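Local coordinates for protein cytochrome P450 monooxygenase (Rhodococcus sp. ECU0066, PDB 6KBH) that probably works as a self-sufficient monooxygenase, carrying a P450 heme, an FMN and a [2Fe-2S] cluster on one polypeptide, at residues L93-A99 / W332-A338; H133-R137 / G389-M394. All coordinates share one frame. Residue numbers count along the deposited sequence, not the author numbering.

Contact 1: residues L93-A99 / W332-A338; sequences LFSPSIA and WRRLVTA. With HEM (protoporphyrin IX containing Fe), chain C.
Strand 94-95 runs antiparallel to strand 332-336 at the edge of the mixed P450 beta-sheet. Ser95 and Leu335 form a hydrogen-bonded pair (CA-CA 4.9 Å; Ser95 N to Leu335 O 2.8 Å, Leu335 N to Ser95 O 2.7 Å), and Phe94 and Val336 the neighbouring non-hydrogen-bonded pair (CA-CA 4.6 Å). Just past the strand pair, Thr337 N donates to Leu93 O at 2.8 Å. Beyond Ser95 the chain turns, with Ala99 N bonded to Pro96 O at 3.0 Å. On one face, the edge of the Phe94 ring meets Val336 (CD1 to CG2 3.9 Å); on the other, Ile98 CG1 packs on Leu335 CB at 3.8 Å. Ser95 OG and Ser97 OG share a very short 2.4 Å hydrogen bond, and Asp129 also bonds Ser97 OG. Arg333 gives NH2 to Ala99 O at 2.9 Å while NH1 bonds the Glu101 backbone carbonyl and the Tyr75 hydroxyl. Arg334, with chi1 and chi2 both m, folds NH1 back to Arg333 O at 3.0 Å, and Pro96 CB lies over one guanidinium face. Arg334 NH2 donates a very short 2.5 Å bond to HEM O1A: the strand next to the sheet edge brings a positive charge to a heme propionate.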
loop_
_atom_site.group_PDB
_atom_site.type_symbol
_atom_site.label_atom_id
_atom_site.label_comp_id
_atom_site.label_asym_id
_atom_site.label_seq_id
_atom_site.Cartn_x
_atom_site.Cartn_y
_atom_site.Cartn_z
ATOM N N LEU A 93 -18.438 -11.377 17.200
ATOM C CA LEU A 93 -19.231 -12.512 16.753
ATOM C C LEU A 93 -18.372 -13.669 16.270
ATOM O O LEU A 93 -18.749 -14.832 16.454
ATOM C CB LEU A 93 -20.177 -12.069 15.635
ATOM C CG LEU A 93 -21.172 -13.089 15.091
ATOM C CD1 LEU A 93 -22.024 -13.636 16.220
ATOM C CD2 LEU A 93 -22.031 -12.429 14.033
ATOM N N PHE A 94 -17.222 -13.379 15.667
ATOM C CA PHE A 94 -16.327 -14.396 15.122
ATOM C C PHE A 94 -14.975 -14.263 15.821
ATOM O O PHE A 94 -14.172 -13.388 15.481
ATOM C CB PHE A 94 -16.209 -14.249 13.610
ATOM C CG PHE A 94 -17.536 -14.184 12.908
ATOM C CD1 PHE A 94 -18.349 -15.305 12.833
ATOM C CD2 PHE A 94 -17.977 -13.003 12.330
ATOM C CE1 PHE A 94 -19.573 -15.252 12.190
ATOM C CE2 PHE A 94 -19.202 -12.943 11.684
ATOM C CZ PHE A 94 -20.000 -14.069 11.614
ATOM N N SER A 95 -14.729 -15.144 16.798
ATOM C CA SER A 95 -13.551 -15.085 17.653
ATOM C C SER A 95 -12.358 -15.767 16.985
ATOM O O SER A 95 -12.518 -16.800 16.332
ATOM C CB SER A 95 -13.836 -15.752 18.995
ATOM O OG SER A 95 -12.637 -15.969 19.715
ATOM N N PRO A 96 -11.153 -15.211 17.135
ATOM C CA PRO A 96 -9.956 -15.889 16.619
ATOM C C PRO A 96 -9.426 -16.948 17.574
ATOM O O PRO A 96 -8.265 -17.351 17.467
ATOM C CB PRO A 96 -8.956 -14.739 16.448
ATOM C CG PRO A 96 -9.339 -13.770 17.520
ATOM C CD PRO A 96 -10.845 -13.866 17.658
ATOM N N SER A 97 -10.264 -17.379 18.524
ATOM C CA SER A 97 -9.868 -18.408 19.485
ATOM C C SER A 97 -9.217 -19.606 18.806
ATOM O O SER A 97 -8.248 -20.172 19.326
ATOM C CB SER A 97 -11.087 -18.870 20.289
ATOM O OG SER A 97 -11.678 -17.801 21.004
ATOM N N ILE A 98 -9.723 -19.998 17.641
ATOM C CA ILE A 98 -9.304 -21.230 16.982
ATOM C C ILE A 98 -8.271 -20.967 15.885
ATOM O O ILE A 98 -8.008 -21.847 15.064
ATOM C CB ILE A 98 -10.511 -21.998 16.425
ATOM C CG1 ILE A 98 -11.293 -21.101 15.461
ATOM C CG2 ILE A 98 -11.402 -22.481 17.560
ATOM C CD1 ILE A 98 -12.228 -21.849 14.547
ATOM N N ALA A 99 -7.662 -19.777 15.874
ATOM C CA ALA A 99 -6.835 -19.356 14.743
ATOM C C ALA A 99 -5.682 -20.324 14.478
ATOM O O ALA A 99 -5.349 -20.594 13.318
ATOM C CB ALA A 99 -6.299 -17.945 14.982
ATOM N N TRP A 332 -8.507 -18.964 6.334
ATOM C CA TRP A 332 -8.287 -18.645 7.735
ATOM C C TRP A 332 -9.515 -19.086 8.518
ATOM O O TRP A 332 -10.484 -19.596 7.948
ATOM C CB TRP A 332 -7.982 -17.154 7.927
ATOM C CG TRP A 332 -7.158 -16.873 9.144
ATOM C CD1 TRP A 332 -7.506 -16.091 10.206
ATOM C CD2 TRP A 332 -5.850 -17.383 9.431
ATOM N NE1 TRP A 332 -6.495 -16.076 11.133
ATOM C CE2 TRP A 332 -5.467 -16.863 10.683
ATOM C CE3 TRP A 332 -4.967 -18.228 8.752
ATOM C CZ2 TRP A 332 -4.236 -17.159 11.270
ATOM C CZ3 TRP A 332 -3.744 -18.523 9.337
ATOM C CH2 TRP A 332 -3.391 -17.988 10.582
ATOM N N ARG A 333 -9.478 -18.899 9.836
ATOM C CA ARG A 333 -10.448 -19.548 10.703
ATOM C C ARG A 333 -10.961 -18.598 11.773
ATOM O O ARG A 333 -10.202 -17.802 12.331
ATOM C CB ARG A 333 -9.841 -20.799 11.357
ATOM C CG ARG A 333 -9.464 -21.868 10.344
ATOM C CD ARG A 333 -8.884 -23.097 11.001
ATOM N NE ARG A 333 -7.589 -22.849 11.613
ATOM C CZ ARG A 333 -6.997 -23.692 12.448
ATOM N NH1 ARG A 333 -7.597 -24.834 12.767
ATOM N NH2 ARG A 333 -5.815 -23.396 12.965
ATOM N N ARG A 334 -12.259 -18.702 12.054
ATOM C CA ARG A 334 -12.909 -17.959 13.120
ATOM C C ARG A 334 -13.902 -18.875 13.823
ATOM O O ARG A 334 -14.414 -19.830 13.233
ATOM C CB ARG A 334 -13.623 -16.706 12.589
ATOM C CG ARG A 334 -12.680 -15.568 12.208
ATOM C CD ARG A 334 -12.044 -14.942 13.441
ATOM N NE ARG A 334 -11.208 -13.792 13.110
ATOM C CZ ARG A 334 -9.903 -13.860 12.865
ATOM N NH1 ARG A 334 -9.273 -15.024 12.908
ATOM N NH2 ARG A 334 -9.226 -12.759 12.574
ATOM N N LEU A 335 -14.161 -18.580 15.092
ATOM C CA LEU A 335 -15.080 -19.357 15.915
ATOM C C LEU A 335 -16.331 -18.525 16.164
ATOM O O LEU A 335 -16.258 -17.462 16.790
ATOM C CB LEU A 335 -14.423 -19.756 17.237
ATOM C CG LEU A 335 -15.306 -20.397 18.310
ATOM C CD1 LEU A 335 -15.900 -21.708 17.817
ATOM C CD2 LEU A 335 -14.511 -20.612 19.590
ATOM N N VAL A 336 -17.473 -19.005 15.667
ATOM C CA VAL A 336 -18.726 -18.280 15.841
ATOM C C VAL A 336 -19.125 -18.313 17.309
ATOM O O VAL A 336 -19.114 -19.372 17.948
ATOM C CB VAL A 336 -19.822 -18.876 14.947
ATOM C CG1 VAL A 336 -21.079 -18.033 15.020
ATOM C CG2 VAL A 336 -19.335 -18.989 13.511
ATOM N N THR A 337 -19.474 -17.146 17.855
ATOM C CA THR A 337 -19.764 -17.016 19.278
ATOM C C THR A 337 -21.253 -16.943 19.592
ATOM O O THR A 337 -21.626 -17.058 20.764
ATOM C CB THR A 337 -19.072 -15.771 19.850
ATOM O OG1 THR A 337 -19.726 -14.593 19.363
ATOM C CG2 THR A 337 -17.606 -15.734 19.439
ATOM N N ALA A 338 -22.106 -16.756 18.589
ATOM C CA ALA A 338 -23.542 -16.700 18.815
ATOM C C ALA A 338 -24.257 -17.108 17.536
ATOM O O ALA A 338 -23.696 -17.032 16.440
ATOM C CB ALA A 338 -23.987 -15.302 19.266
HETATM C CHA HEM C . -1.859 -12.068 11.870
HETATM C CHB HEM C . -1.083 -13.372 7.059
HETATM C CHC HEM C . 4.029 -12.067 7.471
HETATM C CHD HEM C . 3.221 -10.782 12.236
HETATM C C1A HEM C . -1.835 -12.495 10.469
HETATM C C2A HEM C . -3.156 -12.946 10.016
HETATM C C3A HEM C . -2.944 -13.303 8.682
HETATM C C4A HEM C . -1.499 -13.038 8.453
HETATM C CMA HEM C . -3.959 -13.838 7.721
HETATM C CAA HEM C . -4.448 -12.995 10.773
HETATM C CBA HEM C . -5.426 -11.921 10.411
HETATM C CGA HEM C . -6.644 -11.726 11.248
HETATM O O1A HEM C . -6.833 -12.745 11.964
HETATM O O2A HEM C . -7.149 -10.595 11.005
HETATM C C1B HEM C . 0.353 -13.161 6.697
HETATM C C2B HEM C . 0.962 -13.438 5.316
HETATM C C3B HEM C . 2.561 -13.024 5.452
HETATM C C4B HEM C . 2.734 -12.557 6.884
HETATM C CMB HEM C . 0.258 -13.973 4.115
HETATM C CAB HEM C . 3.621 -13.107 4.408
HETATM C CBB HEM C . 3.358 -12.469 3.089
HETATM C C1C HEM C . 3.953 -11.644 8.899
HETATM C C2C HEM C . 5.252 -11.209 9.338
HETATM C C3C HEM C . 5.059 -10.852 10.654
HETATM C C4C HEM C . 3.643 -11.105 10.876
HETATM C CMC HEM C . 6.519 -11.153 8.549
HETATM C CAC HEM C . 6.088 -10.304 11.595
HETATM C CBC HEM C . 6.616 -11.135 12.709
HETATM C C1D HEM C . 1.789 -11.077 12.358
HETATM C C2D HEM C . 1.261 -10.773 13.729
HETATM C C3D HEM C . -0.335 -11.176 13.622
HETATM C C4D HEM C . -0.483 -11.648 12.204
HETATM C CMD HEM C . 2.027 -10.238 14.889
HETATM C CAD HEM C . -1.366 -11.070 14.690
HETATM C CBD HEM C . -1.904 -9.698 14.931
HETATM C CGD HEM C . -3.196 -9.596 15.655
HETATM O O1D HEM C . -3.757 -10.717 15.604
HETATM O O2D HEM C . -3.369 -8.432 16.098
HETATM N NA HEM C . -0.799 -12.545 9.529
HETATM N NB HEM C . 1.386 -12.569 7.614
HETATM N NC HEM C . 2.941 -11.589 9.831
HETATM N ND HEM C . 0.789 -11.584 11.313
HETATM FE FE HEM C . 1.130 -12.228 9.474
#

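Contact 2: residues H133-R137 / G389-M394; sequences HMPRR and GSHQCM. With HEM (protoporphyrin IX containing Fe), chain C.
The first turn of helix 133-139 packs against the cysteine-ligand loop, the P450 signature segment that carries the axial thiolate, and the two share a heme propionate. The loop 389-394 has no regular structure; Gly389 has positive phi (84°), and Gln392 N bonds back to Gly389 O at 3.2 Å. The nearest CA pairs are Met134-Ser390 (7.5 Å) and Arg137-His391 (8.3 Å), so side chains bridge the gap. His133 (chi1 t) stacks face-to-face on His391, centroids 3.5 Å apart and planes at 18°. His133 NE2 donates to HEM O2D at 2.6 Å and His391 ND1 to HEM O1D at 2.9 Å, so the stacked pair holds both oxygens of one carboxylate; ND1 of His133 also bonds Glu130, and ND1 of His391 the carbonyl of Leu125. One turn after His133, with Arg137 N on His133 O at 2.9 Å, Arg137 extends with chi1 to chi3 all t. Its NH1 and NH2 both donate to Gln392 O (2.8 and 2.9 Å), and NH1 also reaches HEM O2D at 2.6 Å. Met394 CG covers one guanidinium face, 3.6 Å from Arg137 NH1. The CA-to-CB bond of Cys393 points away from the helix, and its SG binds HEM FE at 2.3 Å.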
loop_
_atom_site.group_PDB
_atom_site.type_symbol
_atom_site.label_atom_id
_atom_site.label_comp_id
_atom_site.label_asym_id
_atom_site.label_seq_id
_atom_site.Cartn_x
_atom_site.Cartn_y
_atom_site.Cartn_z
ATOM N N HIS A 133 -6.594 -8.309 23.572
ATOM C CA HIS A 133 -5.831 -8.279 22.327
ATOM C C HIS A 133 -5.471 -6.855 21.910
ATOM O O HIS A 133 -4.316 -6.577 21.567
ATOM C CB HIS A 133 -6.617 -8.982 21.220
ATOM C CG HIS A 133 -6.218 -8.571 19.836
ATOM N ND1 HIS A 133 -7.001 -7.756 19.047
ATOM C CD2 HIS A 133 -5.120 -8.862 19.100
ATOM C CE1 HIS A 133 -6.401 -7.561 17.886
ATOM N NE2 HIS A 133 -5.257 -8.222 17.892
ATOM N N MET A 134 -6.447 -5.942 21.919
ATOM C CA MET A 134 -6.207 -4.611 21.360
ATOM C C MET A 134 -5.137 -3.831 22.116
ATOM O O MET A 134 -4.234 -3.283 21.459
ATOM C CB MET A 134 -7.522 -3.826 21.284
ATOM C CG MET A 134 -8.372 -4.130 20.059
ATOM S SD MET A 134 -7.433 -4.242 18.519
ATOM C CE MET A 134 -6.753 -2.594 18.379
ATOM N N PRO A 135 -5.164 -3.724 23.453
ATOM C CA PRO A 135 -4.068 -3.008 24.130
ATOM C C PRO A 135 -2.696 -3.577 23.822
ATOM O O PRO A 135 -1.736 -2.814 23.660
ATOM C CB PRO A 135 -4.423 -3.158 25.615
ATOM C CG PRO A 135 -5.897 -3.319 25.626
ATOM C CD PRO A 135 -6.211 -4.131 24.407
ATOM N N ARG A 136 -2.577 -4.902 23.727
ATOM C CA ARG A 136 -1.286 -5.501 23.409
ATOM C C ARG A 136 -0.890 -5.221 21.965
ATOM O O ARG A 136 0.294 -5.036 21.665
ATOM C CB ARG A 136 -1.331 -7.003 23.669
ATOM C CG ARG A 136 -1.645 -7.396 25.103
ATOM C CD ARG A 136 -1.266 -8.843 25.296
ATOM N NE ARG A 136 -1.911 -9.509 26.424
ATOM C CZ ARG A 136 -1.301 -9.789 27.572
ATOM N NH1 ARG A 136 -0.030 -9.453 27.750
ATOM N NH2 ARG A 136 -1.960 -10.410 28.541
ATOM N N ARG A 137 -1.867 -5.193 21.054
ATOM C CA ARG A 137 -1.577 -4.869 19.661
ATOM C C ARG A 137 -1.154 -3.413 19.520
ATOM O O ARG A 137 -0.139 -3.108 18.885
ATOM C CB ARG A 137 -2.798 -5.162 18.787
ATOM C CG ARG A 137 -2.626 -4.792 17.317
ATOM C CD ARG A 137 -3.937 -4.936 16.557
ATOM N NE ARG A 137 -3.844 -4.468 15.175
ATOM C CZ ARG A 137 -3.552 -5.245 14.136
ATOM N NH1 ARG A 137 -3.317 -6.539 14.313
ATOM N NH2 ARG A 137 -3.493 -4.728 12.916
ATOM N N GLY A 389 -9.085 -5.937 9.546
ATOM C CA GLY A 389 -9.671 -5.467 10.786
ATOM C C GLY A 389 -8.788 -5.606 12.008
ATOM O O GLY A 389 -7.576 -5.380 11.940
ATOM N N SER A 390 -9.403 -5.999 13.128
ATOM C CA SER A 390 -8.741 -5.992 14.432
ATOM C C SER A 390 -7.383 -6.683 14.409
ATOM O O SER A 390 -6.413 -6.176 14.985
ATOM C CB SER A 390 -9.643 -6.662 15.470
ATOM O OG SER A 390 -10.902 -6.020 15.555
ATOM N N HIS A 391 -7.290 -7.843 13.767
ATOM C CA HIS A 391 -6.105 -8.686 13.867
ATOM C C HIS A 391 -5.250 -8.669 12.608
ATOM O O HIS A 391 -4.372 -9.527 12.468
ATOM C CB HIS A 391 -6.505 -10.131 14.183
ATOM C CG HIS A 391 -7.147 -10.312 15.522
ATOM N ND1 HIS A 391 -6.453 -10.756 16.626
ATOM C CD2 HIS A 391 -8.423 -10.119 15.931
ATOM C CE1 HIS A 391 -7.273 -10.826 17.659
ATOM N NE2 HIS A 391 -8.475 -10.445 17.265
ATOM N N GLN A 392 -5.491 -7.735 11.686
ATOM C CA GLN A 392 -4.746 -7.705 10.432
ATOM C C GLN A 392 -3.247 -7.789 10.689
ATOM O O GLN A 392 -2.723 -7.158 11.614
ATOM C CB GLN A 392 -5.063 -6.436 9.638
ATOM C CG GLN A 392 -4.645 -6.528 8.177
ATOM C CD GLN A 392 -4.636 -5.184 7.472
ATOM O OE1 GLN A 392 -4.369 -4.147 8.080
ATOM N NE2 GLN A 392 -4.942 -5.198 6.180
ATOM N N CYS A 393 -2.571 -8.588 9.864
ATOM C CA CYS A 393 -1.152 -8.891 9.996
ATOM C C CYS A 393 -0.336 -7.643 10.299
ATOM O O CYS A 393 -0.327 -6.684 9.519
ATOM C CB CYS A 393 -0.652 -9.544 8.705
ATOM S SG CYS A 393 1.077 -10.045 8.726
ATOM N N MET A 394 0.344 -7.651 11.447
ATOM C CA MET A 394 1.143 -6.494 11.830
ATOM C C MET A 394 2.411 -6.392 10.996
ATOM O O MET A 394 2.879 -5.286 10.716
ATOM C CB MET A 394 1.475 -6.561 13.321
ATOM C CG MET A 394 0.246 -6.472 14.218
ATOM S SD MET A 394 0.564 -6.890 15.942
ATOM C CE MET A 394 1.299 -5.367 16.544
HETATM C CHA HEM C . -1.859 -12.068 11.870
HETATM C CHB HEM C . -1.083 -13.372 7.059
HETATM C CHC HEM C . 4.029 -12.067 7.471
HETATM C CHD HEM C . 3.221 -10.782 12.236
HETATM C C1A HEM C . -1.835 -12.495 10.469
HETATM C C2A HEM C . -3.156 -12.946 10.016
HETATM C C3A HEM C . -2.944 -13.303 8.682
HETATM C C4A HEM C . -1.499 -13.038 8.453
HETATM C CMA HEM C . -3.959 -13.838 7.721
HETATM C CAA HEM C . -4.448 -12.995 10.773
HETATM C CBA HEM C . -5.426 -11.921 10.411
HETATM C CGA HEM C . -6.644 -11.726 11.248
HETATM O O1A HEM C . -6.833 -12.745 11.964
HETATM O O2A HEM C . -7.149 -10.595 11.005
HETATM C C1B HEM C . 0.353 -13.161 6.697
HETATM C C2B HEM C . 0.962 -13.438 5.316
HETATM C C3B HEM C . 2.561 -13.024 5.452
HETATM C C4B HEM C . 2.734 -12.557 6.884
HETATM C CMB HEM C . 0.258 -13.973 4.115
HETATM C CAB HEM C . 3.621 -13.107 4.408
HETATM C CBB HEM C . 3.358 -12.469 3.089
HETATM C C1C HEM C . 3.953 -11.644 8.899
HETATM C C2C HEM C . 5.252 -11.209 9.338
HETATM C C3C HEM C . 5.059 -10.852 10.654
HETATM C C4C HEM C . 3.643 -11.105 10.876
HETATM C CMC HEM C . 6.519 -11.153 8.549
HETATM C CAC HEM C . 6.088 -10.304 11.595
HETATM C CBC HEM C . 6.616 -11.135 12.709
HETATM C C1D HEM C . 1.789 -11.077 12.358
HETATM C C2D HEM C . 1.261 -10.773 13.729
HETATM C C3D HEM C . -0.335 -11.176 13.622
HETATM C C4D HEM C . -0.483 -11.648 12.204
HETATM C CMD HEM C . 2.027 -10.238 14.889
HETATM C CAD HEM C . -1.366 -11.070 14.690
HETATM C CBD HEM C . -1.904 -9.698 14.931
HETATM C CGD HEM C . -3.196 -9.596 15.655
HETATM O O1D HEM C . -3.757 -10.717 15.604
HETATM O O2D HEM C . -3.369 -8.432 16.098
HETATM N NA HEM C . -0.799 -12.545 9.529
HETATM N NB HEM C . 1.386 -12.569 7.614
HETATM N NC HEM C . 2.941 -11.589 9.831
HETATM N ND HEM C . 0.789 -11.584 11.313
HETATM FE FE HEM C . 1.130 -12.228 9.474
#

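In the fold
Both contacts lie in the P450 part of the chain with centres about 15 Å apart, and both touch the heme. Their segments alternate in sequence, 93-99, 133-137, 332-338, 389-394, so each contact pairs a segment from the first 140 residues with one more than 230 residues further on. Contact 1 belongs to the edge of the mixed five-strand sheet; contact 2 joins helix 133-139 to the loop before helix 396-413. They touch where Pro96 CG packs 3.4 Å from His391 NE2 and Arg334 NH2 lies 4.1 Å from His391 CB. Contact 1 serves the A propionate and contact 2 the D propionate and the iron, so sheet, helix and ligand loop hold the cofactor.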